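Local structure of uncharacterized protein (Leptotrichia buccalis, 3T8K) at residues Glu52-Ile57 with Phe80-Gly85; Phe60-Gly65 with Cys97-Glu102; Asn88-Thr93 with Glu129-Pro134. The protein is of unknown function, but it adopts a helical-hairpin repeat fold of the ankyrin type, which in other proteins commonly serves as a binding scaffold. All coordinates share one frame; numbering follows the deposited sequence.

Contact 1: Glu52-Ile57 with Phe80-Gly85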
loop_
_atom_site.group_PDB
_atom_site.type_symbol
_atom_site.label_atom_id
_atom_site.label_comp_id
_atom_site.label_asym_id
_atom_site.label_seq_id
_atom_site.Cartn_x
_atom_site.Cartn_y
_atom_site.Cartn_z
ATOM N N GLU A 52 -15.062 3.265 -3.992
ATOM C CA GLU A 52 -16.055 3.677 -4.981
ATOM C C GLU A 52 -15.386 4.335 -6.190
ATOM O O GLU A 52 -15.689 4.004 -7.338
ATOM C CB GLU A 52 -17.071 4.628 -4.352
ATOM C CG GLU A 52 -18.165 5.066 -5.308
ATOM C CD GLU A 52 -19.035 6.165 -4.733
ATOM O OE1 GLU A 52 -18.765 6.610 -3.597
ATOM O OE2 GLU A 52 -19.988 6.590 -5.420
ATOM N N ALA A 53 -14.472 5.263 -5.922
ATOM C CA ALA A 53 -13.687 5.880 -6.984
ATOM C C ALA A 53 -12.874 4.830 -7.746
ATOM O O ALA A 53 -12.887 4.805 -8.971
ATOM C CB ALA A 53 -12.776 6.961 -6.411
ATOM N N ARG A 54 -12.182 3.949 -7.020
ATOM C CA ARG A 54 -11.345 2.935 -7.656
ATOM C C ARG A 54 -12.137 2.107 -8.655
ATOM O O ARG A 54 -11.668 1.814 -9.755
ATOM C CB ARG A 54 -10.733 1.993 -6.608
ATOM C CG ARG A 54 -9.679 1.060 -7.175
ATOM C CD ARG A 54 -9.393 -0.144 -6.247
ATOM N NE ARG A 54 -10.576 -0.998 -6.102
ATOM C CZ ARG A 54 -10.553 -2.272 -5.707
ATOM N NH1 ARG A 54 -9.403 -2.863 -5.411
ATOM N NH2 ARG A 54 -11.681 -2.958 -5.612
ATOM N N TYR A 55 -13.329 1.692 -8.243
ATOM C CA TYR A 55 -14.171 0.860 -9.084
ATOM C C TYR A 55 -14.760 1.642 -10.261
ATOM O O TYR A 55 -14.629 1.219 -11.408
ATOM C CB TYR A 55 -15.279 0.206 -8.252
ATOM C CG TYR A 55 -16.190 -0.699 -9.050
ATOM C CD1 TYR A 55 -15.844 -2.023 -9.293
ATOM C CD2 TYR A 55 -17.398 -0.231 -9.557
ATOM C CE1 TYR A 55 -16.674 -2.857 -10.023
ATOM C CE2 TYR A 55 -18.236 -1.059 -10.287
ATOM C CZ TYR A 55 -17.868 -2.370 -10.517
ATOM O OH TYR A 55 -18.695 -3.201 -11.239
ATOM N N LYS A 56 -15.401 2.776 -9.979
ATOM C CA LYS A 56 -16.057 3.560 -11.029
ATOM C C LYS A 56 -15.065 4.029 -12.096
ATOM O O LYS A 56 -15.339 3.939 -13.296
ATOM C CB LYS A 56 -16.796 4.762 -10.434
ATOM C CG LYS A 56 -18.074 4.406 -9.698
ATOM C CD LYS A 56 -18.684 5.628 -9.031
ATOM C CE LYS A 56 -19.990 5.279 -8.327
ATOM N NZ LYS A 56 -20.618 6.483 -7.708
ATOM N N ILE A 57 -13.914 4.533 -11.658
ATOM C CA ILE A 57 -12.886 4.983 -12.597
ATOM C C ILE A 57 -12.315 3.805 -13.378
ATOM O O ILE A 57 -12.014 3.920 -14.568
ATOM C CB ILE A 57 -11.733 5.717 -11.871
ATOM C CG1 ILE A 57 -12.277 6.935 -11.122
ATOM C CG2 ILE A 57 -10.638 6.109 -12.854
ATOM C CD1 ILE A 57 -11.270 7.598 -10.198
ATOM N N PHE A 80 -1.455 -6.776 -9.037
ATOM C CA PHE A 80 -0.789 -6.497 -7.768
ATOM C C PHE A 80 -1.449 -5.357 -7.001
ATOM O O PHE A 80 -1.858 -5.544 -5.859
ATOM C CB PHE A 80 0.707 -6.241 -7.945
ATOM C CG PHE A 80 1.473 -6.200 -6.635
ATOM C CD1 PHE A 80 1.683 -7.361 -5.898
ATOM C CD2 PHE A 80 1.990 -4.998 -6.151
ATOM C CE1 PHE A 80 2.389 -7.328 -4.700
ATOM C CE2 PHE A 80 2.697 -4.958 -4.958
ATOM C CZ PHE A 80 2.895 -6.121 -4.229
ATOM N N PRO A 81 -1.572 -4.171 -7.625
ATOM C CA PRO A 81 -2.242 -3.106 -6.876
ATOM C C PRO A 81 -3.700 -3.442 -6.614
ATOM O O PRO A 81 -4.238 -3.004 -5.598
ATOM C CB PRO A 81 -2.104 -1.873 -7.792
ATOM C CG PRO A 81 -1.768 -2.425 -9.145
ATOM C CD PRO A 81 -0.989 -3.680 -8.886
ATOM N N LEU A 82 -4.328 -4.203 -7.509
ATOM C CA LEU A 82 -5.703 -4.658 -7.294
ATOM C C LEU A 82 -5.819 -5.399 -5.968
ATOM O O LEU A 82 -6.665 -5.080 -5.130
ATOM C CB LEU A 82 -6.139 -5.598 -8.415
ATOM C CG LEU A 82 -7.500 -6.271 -8.203
ATOM C CD1 LEU A 82 -8.615 -5.240 -8.198
ATOM C CD2 LEU A 82 -7.746 -7.286 -9.297
ATOM N N PHE A 83 -4.961 -6.393 -5.786
ATOM C CA PHE A 83 -5.022 -7.226 -4.582
ATOM C C PHE A 83 -4.441 -6.556 -3.331
ATOM O O PHE A 83 -4.933 -6.777 -2.218
ATOM C CB PHE A 83 -4.390 -8.596 -4.849
ATOM C CG PHE A 83 -5.157 -9.417 -5.844
ATOM C CD1 PHE A 83 -6.534 -9.555 -5.720
ATOM C CD2 PHE A 83 -4.510 -10.027 -6.917
ATOM C CE1 PHE A 83 -7.263 -10.305 -6.643
ATOM C CE2 PHE A 83 -5.222 -10.775 -7.844
ATOM C CZ PHE A 83 -6.603 -10.915 -7.708
ATOM N N GLN A 84 -3.406 -5.738 -3.504
ATOM C CA GLN A 84 -2.863 -4.973 -2.381
ATOM C C GLN A 84 -3.904 -4.034 -1.770
ATOM O O GLN A 84 -3.988 -3.907 -0.552
ATOM C CB GLN A 84 -1.634 -4.173 -2.811
ATOM C CG GLN A 84 -0.426 -5.030 -3.074
ATOM C CD GLN A 84 -0.066 -5.892 -1.876
ATOM O OE1 GLN A 84 -0.167 -7.111 -1.939
ATOM N NE2 GLN A 84 0.358 -5.258 -0.779
ATOM N N GLY A 85 -4.693 -3.378 -2.618
ATOM C CA GLY A 85 -5.643 -2.386 -2.142
ATOM C C GLY A 85 -7.111 -2.787 -2.110
ATOM O O GLY A 85 -7.951 -1.989 -1.704
HETATM O O HOH W 1 -7.072 -1.886 -5.440
#
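Arg54 reaches from helix 51-63 to helix 79-85, meeting Leu82 and, through a water, Pro81. The nearest pair of CA atoms, Arg54 and Leu82, is 9.5 Å apart, too wide a gap for short side chains, and the two segments bury 111 Å² between them. The contact illustrates how a long cationic side chain can span such a gap between helices of an ankyrin-type stack. CB already heads for the other helix. CG lies anti to the backbone N (chi1 -171°), and CD continues the extended course, so the aliphatic part serves as a straight spacer. The chain then bends at chi3 (64°), turning the guanidinium until Leu82 O lies at its edge, in its plane. NH1 does the touching: it stands 3.5 Å from Leu82 O and 3.7 Å from Leu82 CD1, whose side chain runs across that of Arg54 at about a right angle. NH1 also approaches the backbone of Gly85, 4.0 Å from its carbonyl carbon, at an oblique angle to the guanidinium plane. Arg54 NH1 donates to an in-plane water whose oxygen is modelled 2.5 Å away, short enough that the exact length is doubtful. The water oxygen sits 3.1 Å from Pro81 O, a suitable acceptor, although more acceptors surround it than it has protons to offer. On the other terminal nitrogen, NH2 donates to Thr93 OG1 of helix 90-102, which, with the water, would help to hold the flat group in its rotation. Leu82 supplies the apolar flank and packs also on Thr93 and Leu96. The two terminal nitrogens of this buried guanidinium thus have a water and a hydroxyl as partners, and the nearby carbonyl oxygen of Leu82 would probably help to stabilise its charge.

Contact 2: Phe60-Gly65 with Cys97-Glu102; sequences FLINKG and CKIFLE
Helices 51-63 and 90-102 head in the same general direction and come together at Ile62 and Ile99, whose CA atoms are 8.7 Å apart. In the ankyrin-type stack of helical hairpins, which grows by laying helix beside helix, this is a plain example of apolar packing between layers: 120 Å² is buried, and three side chains do the work. Ile62 is the projecting residue, pointing at the other helix and touching it with two of its branches. With CG1 beside the backbone N (chi1 -69°), the CG2 methyl of Ile62 is left anti to that nitrogen and faces Ile99 CG2 at 3.9 Å. Ile99 has nearly the same first torsion, so the two residues offer each other equivalent branches, and their side chains cross obliquely. The longer arm of Ile62 carries CD1 onward, past Ile99 CG2 at 4.0 Å, to the ring of Phe100. Around the pair the packing widens. Ile62 also leans on Leu42 of helix 41-45 and on Ile68, while Cys97, one turn before Leu101, is turned to helix 79-85. Polar groups stay off the interface itself: Lys98 and Glu102, one turn apart on helix 90-102, form a salt bridge in which Lys98 NZ stands 3.2 Å from Glu102 OE2, on the syn side of the carboxylate. Beyond Ile62, helix 51-63 closes in a Schellman motif. There Gly65 takes a positive phi of 95°, and its N bonds back to Ile62 O at 3.0 Å, turning the chain out of the helix three residues beyond Ile62. The tightest touch is at the aromatic ring: Ile62 CD1 meets the edge of Phe100, near the ring plane, with CE1 only 3.4 Å away.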
loop_
_atom_site.group_PDB
_atom_site.type_symbol
_atom_site.label_atom_id
_atom_site.label_comp_id
_atom_site.label_asym_id
_atom_site.label_seq_id
_atom_site.Cartn_x
_atom_site.Cartn_y
_atom_site.Cartn_z
ATOM N N PHE A 60 -14.843 2.735 -15.983
ATOM C CA PHE A 60 -14.910 3.746 -17.029
ATOM C C PHE A 60 -13.772 3.551 -18.031
ATOM O O PHE A 60 -14.002 3.495 -19.240
ATOM C CB PHE A 60 -14.863 5.143 -16.416
ATOM C CG PHE A 60 -14.749 6.254 -17.435
ATOM C CD1 PHE A 60 -15.884 6.847 -17.961
ATOM C CD2 PHE A 60 -13.510 6.694 -17.862
ATOM C CE1 PHE A 60 -15.787 7.873 -18.897
ATOM C CE2 PHE A 60 -13.400 7.719 -18.798
ATOM C CZ PHE A 60 -14.544 8.307 -19.318
ATOM N N LEU A 61 -12.551 3.434 -17.520
ATOM C CA LEU A 61 -11.366 3.273 -18.362
ATOM C C LEU A 61 -11.350 1.956 -19.110
ATOM O O LEU A 61 -11.031 1.916 -20.293
ATOM C CB LEU A 61 -10.086 3.396 -17.533
ATOM C CG LEU A 61 -9.791 4.828 -17.085
ATOM C CD1 LEU A 61 -8.636 4.863 -16.104
ATOM C CD2 LEU A 61 -9.511 5.715 -18.293
ATOM N N ILE A 62 -11.661 0.867 -18.411
ATOM C CA ILE A 62 -11.741 -0.422 -19.078
ATOM C C ILE A 62 -12.735 -0.382 -20.238
ATOM O O ILE A 62 -12.450 -0.885 -21.325
ATOM C CB ILE A 62 -12.100 -1.557 -18.101
ATOM C CG1 ILE A 62 -10.931 -1.787 -17.146
ATOM C CG2 ILE A 62 -12.415 -2.837 -18.866
ATOM C CD1 ILE A 62 -11.240 -2.749 -16.038
ATOM N N ASN A 63 -13.897 0.222 -20.007
ATOM C CA ASN A 63 -14.906 0.335 -21.059
ATOM C C ASN A 63 -14.467 1.217 -22.232
ATOM O O ASN A 63 -14.953 1.050 -23.350
ATOM C CB ASN A 63 -16.252 0.808 -20.491
ATOM C CG ASN A 63 -16.908 -0.237 -19.588
ATOM O OD1 ASN A 63 -16.544 -1.418 -19.613
ATOM N ND2 ASN A 63 -17.880 0.196 -18.792
ATOM N N LYS A 64 -13.549 2.146 -21.974
ATOM C CA LYS A 64 -13.016 3.016 -23.025
ATOM C C LYS A 64 -11.804 2.384 -23.708
ATOM O O LYS A 64 -11.222 2.975 -24.613
ATOM C CB LYS A 64 -12.643 4.395 -22.468
ATOM C CG LYS A 64 -13.827 5.221 -22.000
ATOM C CD LYS A 64 -14.080 6.379 -22.937
ATOM C CE LYS A 64 -15.548 6.751 -22.972
ATOM N NZ LYS A 64 -15.797 7.795 -24.007
ATOM N N GLY A 65 -11.417 1.195 -23.250
ATOM C CA GLY A 65 -10.358 0.431 -23.888
ATOM C C GLY A 65 -8.965 0.599 -23.309
ATOM O O GLY A 65 -7.978 0.283 -23.974
ATOM N N CYS A 97 -11.126 -8.378 -10.956
ATOM C CA CYS A 97 -10.311 -9.554 -11.276
ATOM C C CYS A 97 -10.926 -10.348 -12.431
ATOM O O CYS A 97 -10.231 -10.726 -13.370
ATOM C CB CYS A 97 -10.110 -10.460 -10.053
ATOM S SG CYS A 97 -9.101 -11.963 -10.365
ATOM N N LYS A 98 -12.231 -10.605 -12.365
ATOM C CA LYS A 98 -12.907 -11.318 -13.440
ATOM C C LYS A 98 -12.690 -10.637 -14.793
ATOM O O LYS A 98 -12.418 -11.289 -15.801
ATOM C CB LYS A 98 -14.408 -11.421 -13.153
ATOM C CG LYS A 98 -15.220 -12.072 -14.258
ATOM C CD LYS A 98 -16.620 -12.427 -13.758
ATOM C CE LYS A 98 -17.665 -11.455 -14.255
ATOM N NZ LYS A 98 -18.264 -11.902 -15.550
ATOM N N ILE A 99 -12.836 -9.320 -14.815
ATOM C CA ILE A 99 -12.721 -8.575 -16.063
ATOM C C ILE A 99 -11.288 -8.584 -16.585
ATOM O O ILE A 99 -11.058 -8.729 -17.787
ATOM C CB ILE A 99 -13.219 -7.133 -15.887
ATOM C CG1 ILE A 99 -14.733 -7.136 -15.653
ATOM C CG2 ILE A 99 -12.876 -6.289 -17.106
ATOM C CD1 ILE A 99 -15.259 -5.793 -15.220
ATOM N N PHE A 100 -10.319 -8.429 -15.686
ATOM C CA PHE A 100 -8.920 -8.468 -16.095
ATOM C C PHE A 100 -8.585 -9.815 -16.731
ATOM O O PHE A 100 -7.868 -9.875 -17.730
ATOM C CB PHE A 100 -7.975 -8.213 -14.922
ATOM C CG PHE A 100 -8.001 -6.807 -14.403
ATOM C CD1 PHE A 100 -8.653 -5.803 -15.093
ATOM C CD2 PHE A 100 -7.353 -6.487 -13.224
ATOM C CE1 PHE A 100 -8.665 -4.497 -14.610
ATOM C CE2 PHE A 100 -7.362 -5.183 -12.738
ATOM C CZ PHE A 100 -8.025 -4.195 -13.426
ATOM N N LEU A 101 -9.084 -10.901 -16.137
ATOM C CA LEU A 101 -8.840 -12.231 -16.678
ATOM C C LEU A 101 -9.485 -12.400 -18.049
ATOM O O LEU A 101 -8.877 -12.954 -18.964
ATOM C CB LEU A 101 -9.340 -13.317 -15.718
ATOM C CG LEU A 101 -8.553 -13.450 -14.414
ATOM C CD1 LEU A 101 -9.184 -14.487 -13.473
ATOM C CD2 LEU A 101 -7.105 -13.822 -14.694
ATOM N N GLU A 102 -10.719 -11.926 -18.186
ATOM C CA GLU A 102 -11.440 -12.049 -19.444
ATOM C C GLU A 102 -10.740 -11.269 -20.547
ATOM O O GLU A 102 -10.790 -11.654 -21.714
ATOM C CB GLU A 102 -12.889 -11.577 -19.289
ATOM C CG GLU A 102 -13.725 -12.488 -18.403
ATOM C CD GLU A 102 -15.088 -11.911 -18.072
ATOM O OE1 GLU A 102 -15.274 -10.684 -18.230
ATOM O OE2 GLU A 102 -15.973 -12.691 -17.649
#

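Contact 3: Asn88-Thr93 with Glu129-Pro134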
loop_
_atom_site.group_PDB
_atom_site.type_symbol
_atom_site.label_atom_id
_atom_site.label_comp_id
_atom_site.label_asym_id
_atom_site.label_seq_id
_atom_site.Cartn_x
_atom_site.Cartn_y
_atom_site.Cartn_z
ATOM N N ASN A 88 -11.156 -3.981 1.134
ATOM C CA ASN A 88 -12.366 -3.399 1.717
ATOM C C ASN A 88 -13.594 -3.468 0.804
ATOM O O ASN A 88 -14.707 -3.134 1.219
ATOM C CB ASN A 88 -12.111 -1.954 2.145
ATOM C CG ASN A 88 -10.953 -1.834 3.111
ATOM O OD1 ASN A 88 -9.956 -1.173 2.819
ATOM N ND2 ASN A 88 -11.076 -2.477 4.267
ATOM N N ASP A 89 -13.387 -3.909 -0.431
ATOM C CA ASP A 89 -14.479 -4.060 -1.386
ATOM C C ASP A 89 -14.339 -5.381 -2.136
ATOM O O ASP A 89 -13.923 -5.400 -3.294
ATOM C CB ASP A 89 -14.470 -2.887 -2.373
ATOM C CG ASP A 89 -15.643 -2.921 -3.337
ATOM O OD1 ASP A 89 -16.551 -3.753 -3.146
ATOM O OD2 ASP A 89 -15.668 -2.107 -4.285
ATOM N N ILE A 90 -14.679 -6.486 -1.476
ATOM C CA ILE A 90 -14.498 -7.805 -2.076
ATOM C C ILE A 90 -15.333 -7.981 -3.341
ATOM O O ILE A 90 -14.853 -8.531 -4.332
ATOM C CB ILE A 90 -14.763 -8.964 -1.072
ATOM C CG1 ILE A 90 -14.437 -10.307 -1.725
ATOM C CG2 ILE A 90 -16.195 -8.954 -0.557
ATOM C CD1 ILE A 90 -12.995 -10.435 -2.142
ATOM N N THR A 91 -16.576 -7.514 -3.312
ATOM C CA THR A 91 -17.431 -7.578 -4.496
ATOM C C THR A 91 -16.769 -6.857 -5.678
ATOM O O THR A 91 -16.689 -7.395 -6.785
ATOM C CB THR A 91 -18.820 -6.975 -4.217
ATOM O OG1 THR A 91 -19.500 -7.778 -3.243
ATOM C CG2 THR A 91 -19.649 -6.921 -5.494
ATOM N N GLY A 92 -16.271 -5.649 -5.433
ATOM C CA GLY A 92 -15.643 -4.860 -6.480
ATOM C C GLY A 92 -14.332 -5.444 -6.971
ATOM O O GLY A 92 -14.072 -5.512 -8.170
ATOM N N THR A 93 -13.502 -5.876 -6.032
ATOM C CA THR A 93 -12.219 -6.474 -6.354
ATOM C C THR A 93 -12.408 -7.758 -7.158
ATOM O O THR A 93 -11.659 -8.030 -8.090
ATOM C CB THR A 93 -11.429 -6.737 -5.063
ATOM O OG1 THR A 93 -11.112 -5.479 -4.457
ATOM C CG2 THR A 93 -10.144 -7.525 -5.333
ATOM N N GLU A 129 -14.289 -16.102 4.562
ATOM C CA GLU A 129 -13.904 -16.820 3.356
ATOM C C GLU A 129 -15.084 -17.176 2.457
ATOM O O GLU A 129 -14.928 -17.296 1.243
ATOM C CB GLU A 129 -13.125 -18.078 3.718
ATOM C CG GLU A 129 -11.654 -17.829 3.945
ATOM C CD GLU A 129 -10.866 -19.114 3.919
ATOM O OE1 GLU A 129 -11.140 -20.000 4.755
ATOM O OE2 GLU A 129 -9.990 -19.249 3.045
ATOM N N ASN A 130 -16.259 -17.366 3.050
ATOM C CA ASN A 130 -17.459 -17.583 2.254
ATOM C C ASN A 130 -17.568 -16.484 1.195
ATOM O O ASN A 130 -17.952 -16.733 0.051
ATOM C CB ASN A 130 -18.707 -17.591 3.139
ATOM C CG ASN A 130 -19.925 -18.141 2.420
ATOM O OD1 ASN A 130 -19.876 -19.228 1.841
ATOM N ND2 ASN A 130 -21.020 -17.385 2.438
ATOM N N GLU A 131 -17.220 -15.265 1.589
ATOM C CA GLU A 131 -17.237 -14.132 0.666
ATOM C C GLU A 131 -16.110 -14.198 -0.363
ATOM O O GLU A 131 -16.213 -13.600 -1.439
ATOM C CB GLU A 131 -17.178 -12.814 1.437
ATOM C CG GLU A 131 -18.437 -12.508 2.230
ATOM C CD GLU A 131 -18.289 -11.283 3.111
ATOM O OE1 GLU A 131 -17.904 -10.210 2.593
ATOM O OE2 GLU A 131 -18.556 -11.396 4.328
HETATM N N MSE A 132 -15.044 -14.928 -0.039
HETATM C CA MSE A 132 -13.865 -15.002 -0.910
HETATM C C MSE A 132 -14.027 -16.054 -2.010
HETATM O O MSE A 132 -13.245 -16.103 -2.949
HETATM C CB MSE A 132 -12.605 -15.340 -0.091
HETATM C CG MSE A 132 -12.246 -14.348 1.015
HETATM SE SE MSE A 132 -11.774 -12.632 0.257
HETATM C CE MSE A 132 -10.203 -13.200 -0.734
ATOM N N ILE A 133 -15.022 -16.920 -1.881
ATOM C CA ILE A 133 -15.143 -18.053 -2.798
ATOM C C ILE A 133 -15.205 -17.678 -4.287
ATOM O O ILE A 133 -14.496 -18.269 -5.095
ATOM C CB ILE A 133 -16.303 -18.996 -2.407
ATOM C CG1 ILE A 133 -15.949 -19.740 -1.122
ATOM C CG2 ILE A 133 -16.584 -19.990 -3.524
ATOM C CD1 ILE A 133 -17.046 -20.627 -0.619
ATOM N N PRO A 134 -16.040 -16.694 -4.654
ATOM C CA PRO A 134 -16.047 -16.317 -6.072
ATOM C C PRO A 134 -14.652 -15.928 -6.561
ATOM O O PRO A 134 -14.233 -16.390 -7.624
ATOM C CB PRO A 134 -16.997 -15.117 -6.108
ATOM C CG PRO A 134 -17.914 -15.345 -4.944
ATOM C CD PRO A 134 -17.029 -15.929 -3.875
#
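Ile90, in the first turn of helix 90-102, meets Met132 and Glu131 of helix 129-140. Its CD1 lies 3.5 Å from the selenium of Met132, modelled as selenomethionine; Ile90 has two deposited conformers, and the distances belong to one of them. Here CG1 is anti to the backbone N (chi1 -175°), which sends the longer branch to the selenium and sets CG1 itself 3.8 Å from Glu131 O. The other branch, CG2, comes equally close to Glu131 OE1, so one isoleucine touches apolar and polar atoms together. The first bond of the Met132 side chain points away from Ile90, but bends at chi2 and chi3 bring SE back to the contact. This side chain also packs on Ile122, Tyr125 and Val127 of the preceding loop. Behind Ile90 stands a helix N-cap: Asp89 OD1 accepts from Gly92 N at 3.0 Å, the N-H arriving from well above the carboxylate plane. Behind Met132, its N bonds to Glu129 O, and the carboxylate of Glu129 is gripped by the backbone N of Ile168 and of Ala169 and by the hydroxyl of Tyr136, tying this turn to helix 167-180. The contact is therefore largely dispersive at its centre; hydrogen bonds act one shell out, at the Asp89 cap and around Glu129.

Contacts 1 and 2 lie at different heights along helix 51-63, while contact 3 carries the packing on from helix 90-102 to helix 129-140. Contacts 1 and 2, with centres about 12 Å apart, join through packing: Leu82 CD2 lies 3.9 Å from Cys97 N, and Phe83 CZ 3.8 Å from Cys97 SG. Between contacts 1 and 3, centres about 13 Å apart, the tie is partly polar, the probable bond from Arg54 NH2 to Thr93 OG1 measuring 2.8 Å, with Tyr55 CD1 packing on Gly92 CA. Contacts 2 and 3, centres about 18 Å apart, connect only by adjoining in sequence along helix 90-102. With no active site or ligand known, the network is best read as scaffold packing.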